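Long-range contacts in conserved hypothetical protein (Pseudomonas aeruginosa PAO1, PDB 1TE5), which probably works as a class II glutamine amidotransferase, releasing ammonia from glutamine for transfer to an acceptor that has not been identified: residues A9-I15 / I69-V74; F19-M23 / A54-S58; P93-E97 / E130-C134; Q110-Q115 / Y164-F170; K187-R193 / V220-T226. All coordinates share one frame; numbering follows the deposited sequence.

Contact 1. Residues A9-I15 / I69-V74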
# COMPACT_ATOMS: atom_id res chain seq x y z
N ALA A 9 20.22 -0.21 3.06
CA ALA A 9 21.33 -0.93 2.43
C ALA A 9 21.75 -0.23 1.14
O ALA A 9 21.02 0.64 0.63
CB ALA A 9 20.91 -2.35 2.13
N ASN A 10 22.93 -0.58 0.63
CA ASN A 10 23.41 0.02 -0.61
C ASN A 10 23.25 -0.86 -1.86
O ASN A 10 23.72 -0.50 -2.94
CB ASN A 10 24.84 0.57 -0.46
CG ASN A 10 25.87 -0.51 -0.21
OD1 ASN A 10 25.58 -1.70 -0.23
ND2 ASN A 10 27.11 -0.08 -0.00
N VAL A 11 22.56 -1.97 -1.68
CA VAL A 11 22.25 -2.93 -2.74
C VAL A 11 20.95 -3.58 -2.31
O VAL A 11 20.64 -3.59 -1.12
CB VAL A 11 23.32 -4.05 -2.85
CG1 VAL A 11 24.55 -3.54 -3.52
CG2 VAL A 11 23.65 -4.61 -1.47
N PRO A 12 20.12 -4.04 -3.26
CA PRO A 12 18.87 -4.68 -2.84
C PRO A 12 19.17 -6.00 -2.11
O PRO A 12 19.64 -6.96 -2.72
CB PRO A 12 18.16 -4.92 -4.18
CG PRO A 12 18.68 -3.80 -5.05
CD PRO A 12 20.14 -3.82 -4.72
N THR A 13 18.91 -6.05 -0.80
CA THR A 13 19.21 -7.25 -0.02
C THR A 13 17.99 -8.03 0.47
O THR A 13 16.91 -7.48 0.67
CB THR A 13 20.17 -6.97 1.20
OG1 THR A 13 19.41 -6.71 2.39
CG2 THR A 13 21.08 -5.79 0.93
N ASP A 14 18.18 -9.34 0.60
CA ASP A 14 17.14 -10.26 1.06
C ASP A 14 16.83 -10.11 2.55
O ASP A 14 17.73 -9.91 3.36
CB ASP A 14 17.55 -11.70 0.80
CG ASP A 14 17.58 -12.04 -0.67
OD1 ASP A 14 16.54 -11.84 -1.35
OD2 ASP A 14 18.63 -12.52 -1.14
N ILE A 15 15.54 -10.23 2.88
CA ILE A 15 15.06 -10.16 4.26
C ILE A 15 13.88 -11.13 4.38
O ILE A 15 12.81 -10.88 3.82
CB ILE A 15 14.53 -8.75 4.62
CG1 ILE A 15 15.58 -7.69 4.32
CG2 ILE A 15 14.20 -8.69 6.10
CD1 ILE A 15 15.16 -6.32 4.76
N ILE A 69 11.37 -10.97 -0.65
CA ILE A 69 11.67 -9.56 -0.45
C ILE A 69 13.15 -9.25 -0.71
O ILE A 69 14.03 -10.02 -0.32
CB ILE A 69 11.31 -9.12 0.99
CG1 ILE A 69 9.83 -9.38 1.28
CG2 ILE A 69 11.64 -7.65 1.18
CD1 ILE A 69 9.39 -8.98 2.67
N LYS A 70 13.40 -8.12 -1.35
CA LYS A 70 14.76 -7.69 -1.65
C LYS A 70 14.75 -6.18 -1.90
O LYS A 70 14.41 -5.73 -3.00
CB LYS A 70 15.28 -8.43 -2.88
CG LYS A 70 16.78 -8.34 -3.07
CD LYS A 70 17.20 -8.86 -4.44
CE LYS A 70 17.02 -10.37 -4.58
NZ LYS A 70 18.01 -11.15 -3.78
N SER A 71 15.13 -5.40 -0.89
CA SER A 71 15.15 -3.95 -1.00
C SER A 71 16.30 -3.26 -0.26
O SER A 71 17.12 -3.90 0.40
CB SER A 71 13.83 -3.36 -0.53
OG SER A 71 13.48 -3.83 0.75
N GLU A 72 16.38 -1.94 -0.46
CA GLU A 72 17.41 -1.13 0.18
C GLU A 72 16.84 -0.39 1.38
O GLU A 72 17.60 0.05 2.24
CB GLU A 72 17.98 -0.11 -0.80
CG GLU A 72 18.62 -0.72 -2.03
CD GLU A 72 19.34 0.30 -2.89
OE1 GLU A 72 20.48 0.01 -3.31
OE2 GLU A 72 18.79 1.38 -3.16
N THR A 73 15.52 -0.27 1.44
CA THR A 73 14.85 0.45 2.53
C THR A 73 13.63 -0.30 3.06
O THR A 73 12.66 -0.54 2.34
CB THR A 73 14.41 1.86 2.08
OG1 THR A 73 15.50 2.53 1.43
CG2 THR A 73 13.95 2.69 3.27
N VAL A 74 13.68 -0.63 4.35
CA VAL A 74 12.60 -1.34 5.00
C VAL A 74 12.23 -0.66 6.30
O VAL A 74 13.09 -0.30 7.08
CB VAL A 74 13.04 -2.78 5.34
CG1 VAL A 74 11.94 -3.50 6.13
CG2 VAL A 74 13.38 -3.53 4.07

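Contact 2. Residues F19-M23 / A54-S58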
# COMPACT_ATOMS: atom_id res chain seq x y z
N PHE A 19 7.04 -15.36 10.73
CA PHE A 19 6.22 -15.20 11.92
C PHE A 19 5.96 -16.61 12.45
O PHE A 19 5.53 -17.50 11.69
CB PHE A 19 4.88 -14.54 11.59
CG PHE A 19 4.97 -13.06 11.45
CD1 PHE A 19 4.74 -12.23 12.55
CD2 PHE A 19 5.30 -12.48 10.22
CE1 PHE A 19 4.84 -10.84 12.43
CE2 PHE A 19 5.39 -11.09 10.09
CZ PHE A 19 5.16 -10.27 11.19
N THR A 20 6.35 -16.86 13.70
CA THR A 20 6.10 -18.18 14.27
C THR A 20 4.57 -18.27 14.36
O THR A 20 3.92 -17.32 14.83
CB THR A 20 6.71 -18.33 15.71
OG1 THR A 20 8.14 -18.30 15.64
CG2 THR A 20 6.28 -19.67 16.34
N GLY A 21 4.01 -19.36 13.83
CA GLY A 21 2.57 -19.54 13.88
C GLY A 21 2.07 -19.46 15.32
O GLY A 21 2.82 -19.75 16.25
N LEU A 22 0.82 -19.04 15.48
CA LEU A 22 0.21 -18.93 16.81
C LEU A 22 0.36 -20.21 17.64
O LEU A 22 0.41 -21.32 17.10
CB LEU A 22 -1.28 -18.60 16.65
CG LEU A 22 -1.63 -17.39 15.80
CD1 LEU A 22 -3.10 -17.40 15.50
CD2 LEU A 22 -1.25 -16.14 16.55
N MET A 23 0.41 -20.05 18.96
CA MET A 23 0.52 -21.19 19.87
C MET A 23 0.12 -20.83 21.30
O MET A 23 0.15 -19.66 21.68
CB MET A 23 1.95 -21.77 19.88
CG MET A 23 3.02 -20.87 20.48
SD MET A 23 4.63 -21.72 20.64
CE MET A 23 4.75 -21.91 22.42
N ALA A 54 -5.01 -9.89 15.52
CA ALA A 54 -5.52 -11.11 14.90
C ALA A 54 -5.59 -12.38 15.76
O ALA A 54 -4.66 -12.68 16.50
CB ALA A 54 -4.83 -11.38 13.56
N SER A 55 -6.70 -13.10 15.67
CA SER A 55 -6.89 -14.34 16.45
C SER A 55 -6.65 -15.56 15.61
O SER A 55 -6.88 -16.69 16.03
CB SER A 55 -8.17 -14.34 17.27
OG SER A 55 -8.27 -13.34 18.27
N VAL A 56 -6.20 -15.29 14.37
CA VAL A 56 -5.94 -16.34 13.40
C VAL A 56 -4.66 -15.98 12.63
O VAL A 56 -4.15 -14.85 12.74
CB VAL A 56 -7.17 -16.33 12.44
CG1 VAL A 56 -6.80 -16.70 11.02
CG2 VAL A 56 -8.24 -17.28 12.96
N ASP A 57 -4.08 -16.96 11.93
CA ASP A 57 -2.90 -16.70 11.10
C ASP A 57 -3.46 -16.22 9.76
O ASP A 57 -3.84 -17.03 8.91
CB ASP A 57 -2.06 -17.98 10.91
CG ASP A 57 -0.88 -18.06 11.87
OD1 ASP A 57 -0.81 -19.00 12.68
OD2 ASP A 57 -0.00 -17.17 11.80
N SER A 58 -3.55 -14.90 9.60
CA SER A 58 -4.11 -14.30 8.39
C SER A 58 -3.35 -14.51 7.07
O SER A 58 -2.23 -15.02 7.06
CB SER A 58 -4.36 -12.81 8.61
OG SER A 58 -3.15 -12.12 8.88

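Contact 3. Residues P93-E97 / E130-C134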
# COMPACT_ATOMS: atom_id res chain seq x y z
N PRO A 93 3.07 0.52 9.36
CA PRO A 93 3.44 1.92 9.14
C PRO A 93 2.44 2.65 8.23
O PRO A 93 1.53 2.03 7.68
CB PRO A 93 4.83 1.81 8.51
CG PRO A 93 4.75 0.53 7.75
CD PRO A 93 4.04 -0.39 8.70
N PHE A 94 2.60 3.97 8.08
CA PHE A 94 1.71 4.78 7.25
C PHE A 94 2.46 5.34 6.03
O PHE A 94 3.64 5.66 6.11
CB PHE A 94 1.10 5.91 8.07
CG PHE A 94 0.33 5.44 9.27
CD1 PHE A 94 0.88 5.55 10.54
CD2 PHE A 94 -0.93 4.87 9.13
CE1 PHE A 94 0.17 5.09 11.66
CE2 PHE A 94 -1.64 4.41 10.23
CZ PHE A 94 -1.09 4.52 11.50
N ILE A 95 1.75 5.44 4.90
CA ILE A 95 2.34 5.95 3.66
C ILE A 95 1.58 7.17 3.13
O ILE A 95 0.36 7.27 3.27
CB ILE A 95 2.33 4.87 2.56
CG1 ILE A 95 2.97 3.58 3.07
CG2 ILE A 95 3.07 5.37 1.31
CD1 ILE A 95 3.01 2.49 2.04
N ARG A 96 2.33 8.09 2.52
CA ARG A 96 1.76 9.30 1.93
C ARG A 96 2.80 9.91 1.00
O ARG A 96 3.98 9.98 1.36
CB ARG A 96 1.34 10.29 3.02
CG ARG A 96 -0.04 10.86 2.78
CD ARG A 96 -0.83 11.06 4.07
NE ARG A 96 -1.08 9.75 4.66
CZ ARG A 96 -2.11 9.46 5.44
NH1 ARG A 96 -2.23 8.24 5.93
NH2 ARG A 96 -3.02 10.37 5.74
N GLU A 97 2.39 10.30 -0.20
CA GLU A 97 3.34 10.90 -1.13
C GLU A 97 3.48 12.40 -0.95
O GLU A 97 2.51 13.11 -0.70
CB GLU A 97 3.00 10.57 -2.60
CG GLU A 97 1.93 11.42 -3.25
CD GLU A 97 2.47 12.63 -4.04
OE1 GLU A 97 3.70 12.81 -4.19
OE2 GLU A 97 1.63 13.40 -4.51
N GLU A 130 -0.41 8.57 13.37
CA GLU A 130 -0.77 9.06 12.05
C GLU A 130 -1.00 10.57 12.05
O GLU A 130 -0.75 11.25 11.05
CB GLU A 130 -2.00 8.34 11.52
CG GLU A 130 -2.36 8.70 10.10
CD GLU A 130 -3.50 7.87 9.56
OE1 GLU A 130 -4.13 7.13 10.34
OE2 GLU A 130 -3.76 7.98 8.34
N ALA A 131 -1.54 11.08 13.15
CA ALA A 131 -1.78 12.51 13.30
C ALA A 131 -0.42 13.22 13.30
O ALA A 131 -0.29 14.32 12.76
CB ALA A 131 -2.53 12.79 14.59
N ALA A 132 0.57 12.57 13.90
CA ALA A 132 1.92 13.09 13.98
C ALA A 132 2.57 13.03 12.61
O ALA A 132 3.32 13.94 12.24
CB ALA A 132 2.75 12.29 14.98
N PHE A 133 2.33 11.94 11.88
CA PHE A 133 2.89 11.76 10.54
C PHE A 133 2.43 12.86 9.58
O PHE A 133 3.23 13.45 8.85
CB PHE A 133 2.48 10.39 9.98
CG PHE A 133 3.06 10.08 8.62
CD1 PHE A 133 2.40 9.23 7.75
CD2 PHE A 133 4.29 10.62 8.23
CE1 PHE A 133 2.94 8.92 6.49
CE2 PHE A 133 4.85 10.32 6.98
CZ PHE A 133 4.17 9.46 6.11
N CYS A 134 1.12 13.05 9.52
CA CYS A 134 0.53 14.06 8.67
C CYS A 134 1.02 15.45 9.04
O CYS A 134 1.39 16.21 8.16
CB CYS A 134 -0.99 14.01 8.76
SG CYS A 134 -1.66 12.48 8.11

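Contact 4. Residues Q110-Q115 / Y164-F170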
# COMPACT_ATOMS: atom_id res chain seq x y z
N GLN A 110 3.85 6.85 23.06
CA GLN A 110 2.54 7.48 23.27
C GLN A 110 2.65 8.99 23.44
O GLN A 110 3.56 9.49 24.11
CB GLN A 110 1.87 6.87 24.50
CG GLN A 110 1.80 5.36 24.50
CD GLN A 110 1.21 4.81 25.78
OE1 GLN A 110 1.34 5.42 26.84
NE2 GLN A 110 0.55 3.66 25.68
N LEU A 111 1.70 9.71 22.85
CA LEU A 111 1.67 11.17 22.92
C LEU A 111 0.44 11.67 23.68
O LEU A 111 -0.68 11.29 23.36
CB LEU A 111 1.67 11.78 21.52
CG LEU A 111 2.81 11.32 20.60
CD1 LEU A 111 2.65 11.96 19.23
CD2 LEU A 111 4.15 11.68 21.20
N ALA A 112 0.66 12.50 24.69
CA ALA A 112 -0.43 13.03 25.50
C ALA A 112 -0.80 14.45 25.07
O ALA A 112 0.07 15.26 24.76
CB ALA A 112 -0.05 13.02 26.97
N ASP A 113 -2.10 14.73 25.08
CA ASP A 113 -2.62 16.04 24.69
C ASP A 113 -2.01 16.52 23.37
O ASP A 113 -1.48 17.63 23.27
CB ASP A 113 -2.35 17.07 25.80
CG ASP A 113 -3.12 18.37 25.61
OD1 ASP A 113 -2.51 19.38 25.19
OD2 ASP A 113 -4.34 18.37 25.88
N PHE A 114 -2.07 15.65 22.36
CA PHE A 114 -1.54 15.96 21.05
C PHE A 114 -2.70 16.35 20.15
O PHE A 114 -3.58 15.53 19.88
CB PHE A 114 -0.80 14.75 20.48
CG PHE A 114 0.00 15.06 19.25
CD1 PHE A 114 -0.28 14.41 18.05
CD2 PHE A 114 1.02 16.01 19.28
CE1 PHE A 114 0.45 14.71 16.90
CE2 PHE A 114 1.75 16.31 18.14
CZ PHE A 114 1.46 15.66 16.94
N GLN A 115 -2.69 17.59 19.67
CA GLN A 115 -3.77 18.11 18.83
C GLN A 115 -3.29 19.05 17.72
O GLN A 115 -3.66 20.23 17.69
CB GLN A 115 -4.81 18.81 19.71
CG GLN A 115 -4.25 19.48 20.99
CD GLN A 115 -3.28 20.63 20.72
OE1 GLN A 115 -3.64 21.81 20.88
NE2 GLN A 115 -2.04 20.30 20.34
N TYR A 164 7.25 16.81 19.39
CA TYR A 164 6.43 15.65 19.71
C TYR A 164 6.92 14.95 20.97
O TYR A 164 6.11 14.47 21.77
CB TYR A 164 6.42 14.67 18.53
CG TYR A 164 5.94 15.25 17.21
CD1 TYR A 164 5.05 16.31 17.18
CD2 TYR A 164 6.40 14.74 16.00
CE1 TYR A 164 4.63 16.87 15.97
CE2 TYR A 164 5.99 15.28 14.79
CZ TYR A 164 5.11 16.35 14.78
OH TYR A 164 4.75 16.93 13.59
N ARG A 165 8.24 14.88 21.16
CA ARG A 165 8.81 14.23 22.34
C ARG A 165 8.52 15.00 23.62
O ARG A 165 8.66 14.48 24.73
CB ARG A 165 10.31 13.98 22.15
CG ARG A 165 11.25 15.14 22.47
CD ARG A 165 12.59 14.91 21.79
NE ARG A 165 13.75 15.30 22.60
CZ ARG A 165 14.27 14.56 23.57
NH1 ARG A 165 15.33 14.99 24.24
NH2 ARG A 165 13.73 13.39 23.87
N LYS A 166 8.13 16.26 23.48
CA LYS A 166 7.79 17.10 24.62
C LYS A 166 6.42 16.67 25.16
O LYS A 166 6.05 16.99 26.29
CB LYS A 166 7.81 18.59 24.22
CG LYS A 166 7.23 19.57 25.24
CD LYS A 166 5.75 19.85 24.96
CE LYS A 166 5.09 20.66 26.07
NZ LYS A 166 3.63 20.82 25.80
N LYS A 167 5.66 15.93 24.35
CA LYS A 167 4.34 15.45 24.76
C LYS A 167 4.26 13.93 25.00
O LYS A 167 3.17 13.40 25.23
CB LYS A 167 3.28 15.87 23.74
CG LYS A 167 2.90 17.34 23.83
CD LYS A 167 1.94 17.75 22.74
CE LYS A 167 1.68 19.26 22.77
NZ LYS A 167 0.94 19.74 21.56
N GLY A 168 5.40 13.26 24.98
CA GLY A 168 5.42 11.82 25.20
C GLY A 168 6.59 11.12 24.52
O GLY A 168 7.55 11.77 24.12
N VAL A 169 6.52 9.79 24.44
CA VAL A 169 7.57 9.00 23.81
C VAL A 169 7.42 9.08 22.29
O VAL A 169 6.35 8.79 21.75
CB VAL A 169 7.49 7.50 24.21
CG1 VAL A 169 8.55 6.69 23.46
CG2 VAL A 169 7.66 7.34 25.71
N PHE A 170 8.49 9.47 21.60
CA PHE A 170 8.44 9.56 20.16
C PHE A 170 9.63 8.94 19.44
O PHE A 170 10.55 9.63 19.03
CB PHE A 170 8.23 11.00 19.70
CG PHE A 170 7.82 11.12 18.25
CD1 PHE A 170 6.54 10.77 17.85
CD2 PHE A 170 8.73 11.57 17.29
CE1 PHE A 170 6.16 10.86 16.51
CE2 PHE A 170 8.36 11.66 15.96
CZ PHE A 170 7.07 11.30 15.56

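Contact 5. Residues K187-R193 / V220-T226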
# COMPACT_ATOMS: atom_id res chain seq x y z
N LYS A 187 14.11 4.34 23.39
CA LYS A 187 15.19 3.45 23.03
C LYS A 187 15.11 3.06 21.57
O LYS A 187 14.03 2.88 21.02
CB LYS A 187 15.21 2.20 23.91
CG LYS A 187 13.86 1.54 24.13
CD LYS A 187 13.99 0.09 24.61
CE LYS A 187 14.87 -0.07 25.85
NZ LYS A 187 16.34 -0.03 25.57
N LEU A 188 16.28 2.93 20.97
CA LEU A 188 16.43 2.56 19.57
C LEU A 188 17.89 2.14 19.44
O LEU A 188 18.74 2.60 20.19
CB LEU A 188 16.14 3.76 18.67
CG LEU A 188 15.92 3.49 17.19
CD1 LEU A 188 14.66 2.65 17.00
CD2 LEU A 188 15.80 4.82 16.46
N ALA A 189 18.19 1.25 18.51
CA ALA A 189 19.55 0.79 18.33
C ALA A 189 19.80 0.42 16.88
O ALA A 189 18.86 0.32 16.08
CB ALA A 189 19.81 -0.42 19.24
N TYR A 190 21.07 0.19 16.53
CA TYR A 190 21.41 -0.19 15.16
C TYR A 190 22.72 -0.95 15.06
O TYR A 190 23.49 -1.01 16.02
CB TYR A 190 21.45 1.05 14.26
CG TYR A 190 22.52 2.07 14.63
CD1 TYR A 190 23.83 1.96 14.14
CD2 TYR A 190 22.22 3.16 15.46
CE1 TYR A 190 24.81 2.90 14.46
CE2 TYR A 190 23.20 4.11 15.79
CZ TYR A 190 24.49 3.97 15.28
OH TYR A 190 25.45 4.91 15.60
N ILE A 191 22.95 -1.56 13.90
CA ILE A 191 24.19 -2.27 13.65
C ILE A 191 24.47 -2.31 12.15
O ILE A 191 23.64 -2.76 11.36
CB ILE A 191 24.20 -3.71 14.23
CG1 ILE A 191 25.57 -4.34 14.02
CG2 ILE A 191 23.12 -4.57 13.57
CD1 ILE A 191 25.75 -5.67 14.70
N THR A 192 25.64 -1.81 11.76
CA THR A 192 26.04 -1.78 10.37
C THR A 192 26.92 -2.98 10.08
O THR A 192 27.84 -3.26 10.84
CB THR A 192 26.83 -0.52 10.03
OG1 THR A 192 26.14 0.63 10.53
CG2 THR A 192 27.01 -0.38 8.53
N ARG A 193 26.64 -3.67 8.99
CA ARG A 193 27.42 -4.84 8.61
C ARG A 193 28.08 -4.55 7.27
O ARG A 193 27.41 -4.19 6.31
CB ARG A 193 26.50 -6.06 8.52
CG ARG A 193 25.88 -6.44 9.86
CD ARG A 193 24.64 -7.31 9.71
NE ARG A 193 24.92 -8.59 9.07
CZ ARG A 193 24.34 -9.01 7.95
NH1 ARG A 193 24.65 -10.20 7.44
NH2 ARG A 193 23.45 -8.24 7.32
N VAL A 220 26.93 -2.90 2.23
CA VAL A 220 26.83 -2.24 3.52
C VAL A 220 25.34 -2.27 3.83
O VAL A 220 24.52 -1.76 3.06
CB VAL A 220 27.34 -0.76 3.51
CG1 VAL A 220 27.16 -0.12 4.90
CG2 VAL A 220 28.79 -0.69 3.09
N VAL A 221 24.97 -2.95 4.92
CA VAL A 221 23.58 -3.05 5.32
C VAL A 221 23.43 -2.76 6.81
O VAL A 221 24.12 -3.36 7.64
CB VAL A 221 22.92 -4.41 4.90
CG1 VAL A 221 23.94 -5.33 4.25
CG2 VAL A 221 22.25 -5.08 6.07
N THR A 222 22.55 -1.82 7.12
CA THR A 222 22.29 -1.41 8.49
C THR A 222 20.89 -1.77 8.94
O THR A 222 19.92 -1.55 8.22
CB THR A 222 22.45 0.10 8.64
OG1 THR A 222 23.83 0.43 8.46
CG2 THR A 222 21.99 0.57 10.02
N VAL A 223 20.80 -2.35 10.13
CA VAL A 223 19.53 -2.74 10.70
C VAL A 223 19.29 -1.85 11.90
O VAL A 223 20.22 -1.53 12.65
CB VAL A 223 19.54 -4.22 11.15
CG1 VAL A 223 18.16 -4.63 11.67
CG2 VAL A 223 19.97 -5.11 9.98
N ILE A 224 18.05 -1.38 12.05
CA ILE A 224 17.66 -0.51 13.16
C ILE A 224 16.47 -1.18 13.86
O ILE A 224 15.55 -1.65 13.20
CB ILE A 224 17.25 0.89 12.65
CG1 ILE A 224 18.36 1.47 11.77
CG2 ILE A 224 16.99 1.82 13.82
CD1 ILE A 224 17.86 2.39 10.72
N ALA A 225 16.54 -1.30 15.18
CA ALA A 225 15.47 -1.92 15.95
C ALA A 225 15.28 -1.16 17.24
O ALA A 225 16.08 -0.28 17.55
CB ALA A 225 15.81 -3.37 16.24
N THR A 226 14.20 -1.45 17.96
CA THR A 226 13.93 -0.78 19.23
C THR A 226 15.04 -1.16 20.20
O THR A 226 15.41 -0.38 21.08
CB THR A 226 12.54 -1.17 19.80
OG1 THR A 226 11.51 -0.47 19.09
CG2 THR A 226 12.44 -0.83 21.28
O HOH W 1 11.42 2.17 19.78
O HOH W 2 18.15 0.29 22.38

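Contact 1. Residues A9-I15 / I69-V74
Lys70 lays the middle of its side chain along Pro12, with CG of Lys70 3.9 Å from CB of Pro12 and closer still to the proline carbonyl. Its far end bends at both CD and CE (chi3 -69°, chi4 -71°), curling the ammonium back over the neighbouring strand. There NZ of Lys70 forms a salt bridge with Asp14, 2.9 Å from OD1 and nearly as close to OD2, although as hydrogen bonds both are weak; OD2 has a further weak partner in His212. Beneath this pair the backbones of Thr13 and Ser71 bond in both directions, and the shorter link runs from Thr13 N to Ser71 O at 3.0 Å. A second tie lies beyond the corner, where Ala9 N bonds to Glu72 O at 2.8 Å. The Glu72 side chain runs beside Pro12, pointing the same way, and sets its CG 3.6 Å from Val11 O. On the inner side Ile15 and Val74 reach tip to tip. CD1 of Ile15 and CG2 of Val74 are just 3.4 Å apart, a tight fit beside Met7, Val209 and Phe211. The chain turns at Asn10-Val11 and again at Glu72, so two antiparallel neighbours turn a corner together, leaving the seven-stranded sheet and pairing again at one edge of the four-stranded sheet, as part of the Ntn-hydrolase-type fold of class II glutaminases.

Contact 2. Residues F19-M23 / A54-S58
Gly21 and Asp57 bring two irregular loops together with their CA atoms 6.8 Å apart, too far for backbone-to-backbone pairing, so the gap is bridged by a side chain. Leu22 N gives its hydrogen to Asp57 OD1 at 3.2 Å. The bond is fairly straight (160° at the hydrogen) and reaches the syn side of the oxygen, 19° out of the carboxylate plane. CA of Gly21 lies 3.6 Å from the same OD1. The two loops, one following strand 12-19 and the other leading into helix 59-66, meet at the surface of the Ntn-hydrolase-type fold, well away from the chain's centre. The Leu22 and Asp57 side chains run antiparallel alongside one another, which brings CG of Leu22 to 3.6 Å from Asp57 OD1. Farther out, CD1 of Leu22 rests on the backbone of the other loop, 3.6 Å from Val56 C and 3.9 Å from Ser55 O. The other carboxylate oxygen, Asp57 OD2, is in a salt bridge with Arg33, probably the stronger hold on the group; the Leu22 side chain also packs on Arg33 and Thr29.

Contact 3. Residues P93-E97 / E130-C134
Glu130 and Arg96 join helix 128-143 to strand 94-98, an end strand of the six-stranded sheet, in the helix-on-sheet layering of the Ntn-hydrolase fold. The two segments run nearly parallel, 21° apart. Arg96 NH1 donates to Glu130 OE2 at 2.9 Å, and the salt bridge is bent, meeting the oxygen on its anti side with guanidinium and carboxylate planes almost perpendicular. Both carboxylate oxygens have backbone donors as well: OE2 takes the N-H of Val124 and OE1 that of Gly125. Three bonds therefore hold this buried acid in place, and they would be expected to favour its charged form. Arg96 spends its NE on the strand itself, bonding to Ile95 O at 3.2 Å from above the carbonyl plane. Around this polar knot the aromatics close in. The carboxylate of Glu130 stacks on the Phe94 ring with the planes 16° apart, and CB of Glu130 makes a CH-pi contact over the centre of that ring, 3.9 Å from the centroid. Phe133 has its CG anti to its own backbone N (chi1 -177°), sending the ring down onto the strand, where CD1 of Phe133 lies 3.6 Å from CB of Phe94; Phe105 meets the same ring almost in parallel. Glu97 of the second subunit lies in a long, weak ion pair with Arg96 NH2, and that nitrogen is 3.5 Å from SG of Cys134.

Contact 4. Residues Q110-Q115 / Y164-F170
The loop that follows strand 101-108 is fastened here to the end of helix 150-165, where the chain unwinds and turns toward strand 171-175. A single backbone bridge joins Leu111 and Gly168. Its strong half is Ala112 N to Lys167 O, short at 2.7 Å and almost straight (174° at the hydrogen); the other half, Val169 N to Gln110 O, is weak. Gly168 has a positive phi of 152°, a conformation suited to glycine, and its bare CA comes within 3.2 Å of Gln110 O in a CH...O contact. Lys167 N bonds back to Tyr164 O, keeping a tight turn at the helix end. Below the bridge the side chains interlock. Phe114 turns an edge to the face of Tyr164 in an offset edge-to-face pair, with centroids 5.2 Å apart and planes at 87°. CD1 of Leu111 sits over one face of the Phe114 ring, toward its rim. The other branch of the leucine, CD2, wedges in 3.5 Å from Tyr164 O and also touches Phe170. Lys167 stretches out along the loop, its CD at the Phe114 edge, 4.0 Å from CD2 of that ring, and 3.5 Å from Asp113 O, a carbonyl buried here without any hydrogen-bond partner. The tyrosine hydroxyl is held by Asp135, and Phe114 packs on Ala132, both of helix 128-143. An isolated beta bridge above an aromatic cluster thus ties a connecting loop onto the helical layer of this Ntn-hydrolase-type fold.

Contact 5. Residues K187-R193 / V220-T226
Ala189 and Ala225 start a ladder of three antiparallel hydrogen-bonded pairs that continues through Ile191 and Val223 to Arg193 and Val221. Each pair is bonded both ways, the shortest link being Ala189 N to Ala225 O at 2.8 Å. The firmly packed side belongs to Leu188, Tyr190, Thr192, Thr222 and Ile224. CG of Leu188 touches CG2 of Ile224 at 3.9 Å, while CG1 of Ile224 lies 4.0 Å from CB of Tyr190. The hydroxyls of Thr192 and Thr222 sit 3.1 Å apart (OG1 to OG1), though Thr222 has its stronger partner in Gly249 O. CG2 of Thr192, anti to its own backbone N (chi1 -49° for OG1), reaches CG1 of Val220 at 3.6 Å. Trp246 packs against this side and meets the Tyr190 ring edge-to-face. On the reverse, Arg193 and Val221 run side by side, with NH2 of the arginine 3.6 Å from CG2 of the valine; Phe197 makes a cation-pi contact with the same guanidinium. At the Lys187 end the regular backbone bonding stops. Lys187 itself is exposed to solvent, and its chain crosses Thr226 at about a right angle, CD meeting CG2 at 3.8 Å and the chain also lying against Thr226 O. A water takes over, donating to Lys187 O and accepting from Thr226 OG1 at 2.7 Å, while Leu4 N also bonds to that hydroxyl. In the seven-stranded sheet strand 220-225 is flanked on its other side by strand 4-9, strand 188-194 by strand 236-238, and strands 180-183 and 243-247 of the six-stranded sheet lie against the Trp246 side.

How the contacts relate
From the N terminus, contact 1 closes the first large loop, joining 9-15 to 69-74 where two strands pass from one sheet to another. Contact 2 is nested within that loop, a surface tie between 19-23 and 54-58. Contact 3 then opens at strand 94-98, and before helix 128-143 completes it the chain has entered contact 4 at 110-115; the two therefore cross, and they touch where Phe114 and Phe170 pack on Ala132. Together they bind the six-stranded sheet and its connecting loop to the helical layer. Contact 5 comes last, in series with the others, and returns to the seven-stranded sheet, where Val220 and Val221 meet contact 1 through Asn10 and Ala9.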